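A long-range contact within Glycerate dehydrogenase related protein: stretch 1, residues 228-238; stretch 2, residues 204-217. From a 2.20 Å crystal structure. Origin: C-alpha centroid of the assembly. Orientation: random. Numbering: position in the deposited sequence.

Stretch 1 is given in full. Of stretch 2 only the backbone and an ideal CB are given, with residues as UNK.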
# COMPACT_ATOMS: atom_id res chain seq x y z
N ASP B 228 0.97 -4.28 23.55
CA ASP B 228 1.45 -4.77 22.24
C ASP B 228 0.46 -4.34 21.16
O ASP B 228 0.77 -4.35 19.97
CB ASP B 228 1.54 -6.29 22.25
CG ASP B 228 0.24 -6.93 22.72
OD1 ASP B 228 -0.21 -6.58 23.83
OD2 ASP B 228 -0.33 -7.76 21.99
N VAL B 229 -0.73 -3.96 21.60
CA VAL B 229 -1.78 -3.54 20.69
C VAL B 229 -1.67 -2.06 20.36
O VAL B 229 -1.42 -1.23 21.23
CB VAL B 229 -3.18 -3.83 21.28
CG1 VAL B 229 -4.27 -3.29 20.35
CG2 VAL B 229 -3.35 -5.33 21.49
N TRP B 230 -1.84 -1.75 19.08
CA TRP B 230 -1.77 -0.37 18.65
C TRP B 230 -3.10 0.06 18.11
O TRP B 230 -3.89 -0.75 17.63
CB TRP B 230 -0.68 -0.17 17.60
CG TRP B 230 0.66 -0.02 18.20
CD1 TRP B 230 1.30 -0.93 18.99
CD2 TRP B 230 1.53 1.12 18.12
NE1 TRP B 230 2.51 -0.44 19.39
CE2 TRP B 230 2.68 0.81 18.87
CE3 TRP B 230 1.45 2.36 17.47
CZ2 TRP B 230 3.75 1.71 19.01
CZ3 TRP B 230 2.52 3.25 17.60
CH2 TRP B 230 3.65 2.92 18.36
N TYR B 231 -3.34 1.35 18.20
CA TYR B 231 -4.57 1.91 17.71
C TYR B 231 -4.22 3.04 16.78
O TYR B 231 -3.68 4.05 17.20
CB TYR B 231 -5.40 2.42 18.89
CG TYR B 231 -6.74 3.00 18.48
CD1 TYR B 231 -7.67 2.22 17.80
CD2 TYR B 231 -7.08 4.31 18.80
CE1 TYR B 231 -8.91 2.75 17.43
CE2 TYR B 231 -8.32 4.85 18.45
CZ TYR B 231 -9.24 4.06 17.77
OH TYR B 231 -10.47 4.57 17.45
N LEU B 232 -4.51 2.85 15.50
CA LEU B 232 -4.22 3.88 14.52
C LEU B 232 -5.55 4.46 14.09
O LEU B 232 -6.41 3.74 13.60
CB LEU B 232 -3.49 3.28 13.32
CG LEU B 232 -2.43 2.26 13.73
CD1 LEU B 232 -1.86 1.67 12.46
CD2 LEU B 232 -1.34 2.91 14.61
N SER B 233 -5.72 5.75 14.27
CA SER B 233 -6.99 6.32 13.90
C SER B 233 -6.95 7.66 13.21
O SER B 233 -6.08 8.50 13.44
CB SER B 233 -7.88 6.41 15.14
OG SER B 233 -9.22 6.63 14.76
N ASP B 234 -7.91 7.83 12.32
CA ASP B 234 -8.02 9.07 11.59
C ASP B 234 -9.15 9.87 12.23
O ASP B 234 -9.44 10.97 11.78
CB ASP B 234 -8.32 8.80 10.13
CG ASP B 234 -8.46 10.06 9.33
OD1 ASP B 234 -7.55 10.92 9.38
OD2 ASP B 234 -9.49 10.20 8.65
N VAL B 235 -9.78 9.32 13.26
CA VAL B 235 -10.87 10.00 13.94
C VAL B 235 -10.77 9.90 15.45
O VAL B 235 -10.53 8.83 16.01
CB VAL B 235 -12.24 9.43 13.53
CG1 VAL B 235 -12.42 9.55 12.03
CG2 VAL B 235 -12.36 8.00 14.03
N TRP B 236 -10.95 11.03 16.11
CA TRP B 236 -10.86 11.06 17.56
C TRP B 236 -12.19 11.51 18.16
O TRP B 236 -13.01 12.10 17.46
CB TRP B 236 -9.72 11.98 17.96
CG TRP B 236 -9.31 11.76 19.34
CD1 TRP B 236 -9.67 12.50 20.42
CD2 TRP B 236 -8.48 10.71 19.84
NE1 TRP B 236 -9.13 11.98 21.56
CE2 TRP B 236 -8.39 10.88 21.23
CE3 TRP B 236 -7.81 9.63 19.24
CZ2 TRP B 236 -7.65 10.02 22.05
CZ3 TRP B 236 -7.08 8.78 20.05
CH2 TRP B 236 -7.01 8.98 21.45
N TRP B 237 -12.41 11.24 19.44
CA TRP B 237 -13.66 11.68 20.02
C TRP B 237 -13.67 13.19 20.17
O TRP B 237 -12.63 13.84 20.36
CB TRP B 237 -13.92 11.00 21.37
CG TRP B 237 -13.88 9.52 21.29
CD1 TRP B 237 -14.94 8.67 21.17
CD2 TRP B 237 -12.71 8.70 21.32
NE1 TRP B 237 -14.50 7.37 21.13
CE2 TRP B 237 -13.14 7.36 21.22
CE3 TRP B 237 -11.34 8.97 21.43
CZ2 TRP B 237 -12.24 6.29 21.20
CZ3 TRP B 237 -10.45 7.91 21.42
CH2 TRP B 237 -10.91 6.58 21.31
N ASN B 238 -14.88 13.73 20.04
CA ASN B 238 -15.19 15.14 20.11
C ASN B 238 -14.72 15.88 18.88
O ASN B 238 -15.55 16.23 18.04
CB ASN B 238 -14.64 15.76 21.40
CG ASN B 238 -15.14 15.04 22.63
OD1 ASN B 238 -16.28 14.54 22.66
ND2 ASN B 238 -14.31 14.97 23.67
N UNK B 204 -3.18 -4.81 15.48
CA UNK B 204 -3.13 -3.41 15.11
C UNK B 204 -4.54 -3.05 14.67
O UNK B 204 -5.14 -3.71 13.82
CB UNK B 204 -2.10 -3.14 14.02
N UNK B 205 -5.07 -2.01 15.28
CA UNK B 205 -6.40 -1.58 14.96
C UNK B 205 -6.37 -0.27 14.21
O UNK B 205 -5.66 0.67 14.59
CB UNK B 205 -7.24 -1.45 16.23
N UNK B 206 -7.11 -0.21 13.12
CA UNK B 206 -7.16 0.98 12.32
C UNK B 206 -8.60 1.47 12.26
O UNK B 206 -9.52 0.73 11.89
CB UNK B 206 -6.60 0.72 10.92
N UNK B 207 -8.80 2.73 12.64
CA UNK B 207 -10.13 3.30 12.64
C UNK B 207 -10.32 4.39 11.60
O UNK B 207 -9.73 5.47 11.72
CB UNK B 207 -10.45 3.86 14.03
N UNK B 208 -11.11 4.12 10.58
CA UNK B 208 -11.40 5.13 9.57
C UNK B 208 -12.91 5.35 9.49
O UNK B 208 -13.43 5.80 8.48
CB UNK B 208 -10.84 4.72 8.21
N UNK B 209 -13.60 5.03 10.58
CA UNK B 209 -15.05 5.20 10.64
C UNK B 209 -15.39 6.41 11.51
O UNK B 209 -15.26 7.55 11.09
CB UNK B 209 -15.72 3.94 11.18
N UNK B 210 -15.80 6.14 12.74
CA UNK B 210 -16.14 7.21 13.66
C UNK B 210 -15.61 6.86 15.03
O UNK B 210 -15.60 5.69 15.43
CB UNK B 210 -17.65 7.45 13.70
N UNK B 211 -15.15 7.88 15.74
CA UNK B 211 -14.61 7.68 17.07
C UNK B 211 -15.65 7.03 17.99
O UNK B 211 -15.31 6.15 18.79
CB UNK B 211 -14.14 9.01 17.65
N UNK B 212 -16.91 7.42 17.86
CA UNK B 212 -17.93 6.86 18.74
C UNK B 212 -18.31 5.40 18.56
O UNK B 212 -19.05 4.86 19.36
CB UNK B 212 -19.20 7.69 18.58
N UNK B 213 -17.79 4.76 17.52
CA UNK B 213 -18.07 3.35 17.34
C UNK B 213 -17.17 2.67 18.37
O UNK B 213 -17.29 1.48 18.65
CB UNK B 213 -17.81 2.87 15.91
N UNK B 214 -16.26 3.46 18.93
CA UNK B 214 -15.35 2.96 19.95
C UNK B 214 -15.52 3.64 21.31
O UNK B 214 -15.60 4.87 21.42
CB UNK B 214 -13.91 3.13 19.47
N UNK B 215 -15.57 2.81 22.35
CA UNK B 215 -15.66 3.27 23.71
C UNK B 215 -14.32 3.87 24.05
O UNK B 215 -13.31 3.17 24.16
CB UNK B 215 -16.04 2.15 24.67
N UNK B 216 -14.32 5.18 24.23
CA UNK B 216 -13.10 5.86 24.56
C UNK B 216 -12.36 5.34 25.80
O UNK B 216 -11.18 5.02 25.72
CB UNK B 216 -13.42 7.35 24.75
N UNK B 217 -13.03 5.25 26.97
CA UNK B 217 -12.31 4.75 28.15
C UNK B 217 -11.85 3.30 28.01
O UNK B 217 -10.80 2.93 28.53
CB UNK B 217 -13.20 4.88 29.39

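Positions 204 to 207 form a strand, parallel to residues 230-233; its extended backbone puts successive side chains on alternate sheet faces. Position 204 pairs with Trp-230, and its CB lies 5.1 Å from Leu-232 CD1. A medium, partly apolar or beta-branched side chain would suit. It is Thr-204, whose CG2 packs 3.5 Å from Leu-232 CD1.

Position 205 pairs with Tyr-231. Its N donates to Trp-230 O (2.9 Å) and its O accepts from Leu-232 N (2.6 Å); these bonds are main chain to main chain and do not select a side chain. The CB lies 4.0 Å from Tyr-231 CD1, on the face that carries the tyrosine. Valine, isoleucine or leucine would fit. It is Ile-205; its CG2 meets the edge of the ring, 3.9 Å from Tyr-231 CD1, and its CG1 lies 4.5 Å from Val-229 CG1.

Position 206 returns to the Leu-232 face. Its CA makes a CA-H...O contact with Leu-232 O at 3.1 Å. An aliphatic residue would suit, and beta-branching suits the extended backbone. It is Val-206, with CG2 4.3 Å from Leu-232 CD1.

Position 207 pairs with Ser-233. Its N donates to Leu-232 O (2.8 Å), and Asp-234 N donates to its O (3.0 Å). The CB is only 3.1 Å from Ser-233 OG and 3.5 Å from Tyr-231 OH, so a compact polar side chain suits best; serine, threonine, asparagine or aspartate could be considered. It is Asn-207. Asn-207 ND2 donates to Tyr-231 OH at 2.8 Å. Asn-207 OD1 accepts from the backbone N of position 209.

At 208 the CB points away and many side chains are possible; it is Val-208. A water links Val-208 O, weakly, to Asp-234 OD2. Position 209 also points away. Its phi/psi of -105/-102 is unusual, and glycine might be guessed, but it is Ala-209. Position 210 points away too, leaving room for a long side chain; it is Arg-210.

Position 211 points straight at stretch 1. Its CB is 3.2 Å from Trp-236 C and 3.3 Å from Trp-237 N, which favours a very small residue. It is Ala-211, whose CB sits over one face of the Trp-237 indole, 3.7 Å from the centroid of the five-membered ring.

Position 212 starts sideways, and a short polar residue could reach the indole edge. It is Asp-212, with OD1 3.5 Å from Trp-237 CD1. Position 213 has nothing of stretch 1 near its CB; it is Val-213.

Position 214 points toward stretch 1, with its CB 4.0 Å from Trp-237 CZ2. A small aliphatic residue suits. It is Val-214: CG1 packs 3.7 Å from Trp-237 CZ2, and its O accepts from Trp-237 NE1 at 2.7 Å.

Position 215 precedes a helix, so serine, threonine, aspartate or asparagine would suit; Ser-215 is the N-cap. At 216 the CB lies 3.5 Å from Trp-237 CE2, inviting a long aliphatic chain. It is Lys-216, covering the indole face opposite Ala-211; a water joins its NZ to Trp-237 O. Position 217 faces away in the first helical turn, where proline is tolerated: Pro-217.

Stretch 2 204-217: TIVNVARADVVSKP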
# COMPACT_ATOMS: atom_id res chain seq x y z
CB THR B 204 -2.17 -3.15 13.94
OG1 THR B 204 -0.85 -3.54 14.33
CG2 THR B 204 -2.16 -1.66 13.58
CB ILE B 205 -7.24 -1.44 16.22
CG1 ILE B 205 -7.18 -2.77 16.98
CG2 ILE B 205 -8.66 -1.01 15.86
CD1 ILE B 205 -8.23 -2.98 18.03
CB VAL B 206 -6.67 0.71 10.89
CG1 VAL B 206 -6.38 2.02 10.19
CG2 VAL B 206 -5.44 -0.21 10.93
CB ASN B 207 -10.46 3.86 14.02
CG ASN B 207 -11.94 4.11 14.20
OD1 ASN B 207 -12.68 4.28 13.23
ND2 ASN B 207 -12.39 4.14 15.45
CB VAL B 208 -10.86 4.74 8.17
CG1 VAL B 208 -9.34 4.83 8.16
CG2 VAL B 208 -11.35 3.35 7.79
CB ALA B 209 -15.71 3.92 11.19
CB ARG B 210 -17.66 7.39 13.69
CG ARG B 210 -18.23 8.00 12.42
CD ARG B 210 -18.01 9.50 12.42
NE ARG B 210 -17.34 9.99 11.22
CZ ARG B 210 -17.95 10.44 10.13
NH1 ARG B 210 -19.27 10.49 10.08
NH2 ARG B 210 -17.24 10.86 9.08
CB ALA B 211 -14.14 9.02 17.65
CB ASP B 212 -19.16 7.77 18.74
CG ASP B 212 -18.88 9.09 19.42
OD1 ASP B 212 -18.39 9.06 20.57
OD2 ASP B 212 -19.11 10.16 18.82
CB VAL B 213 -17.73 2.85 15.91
CG1 VAL B 213 -17.91 1.34 15.82
CG2 VAL B 213 -18.61 3.57 14.88
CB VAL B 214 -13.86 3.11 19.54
CG1 VAL B 214 -12.95 2.73 20.72
CG2 VAL B 214 -13.56 2.24 18.32
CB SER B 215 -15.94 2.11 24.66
OG SER B 215 -15.56 2.43 25.99
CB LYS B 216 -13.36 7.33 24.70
CG LYS B 216 -12.12 8.06 25.06
CD LYS B 216 -12.23 9.50 24.71
CE LYS B 216 -11.01 10.21 25.20
NZ LYS B 216 -11.15 11.67 25.03
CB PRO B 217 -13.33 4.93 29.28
CG PRO B 217 -14.23 6.04 28.77
CD PRO B 217 -14.39 5.68 27.32
O HOH W 1 -11.90 8.50 8.74
O HOH W 2 -11.06 13.81 23.15
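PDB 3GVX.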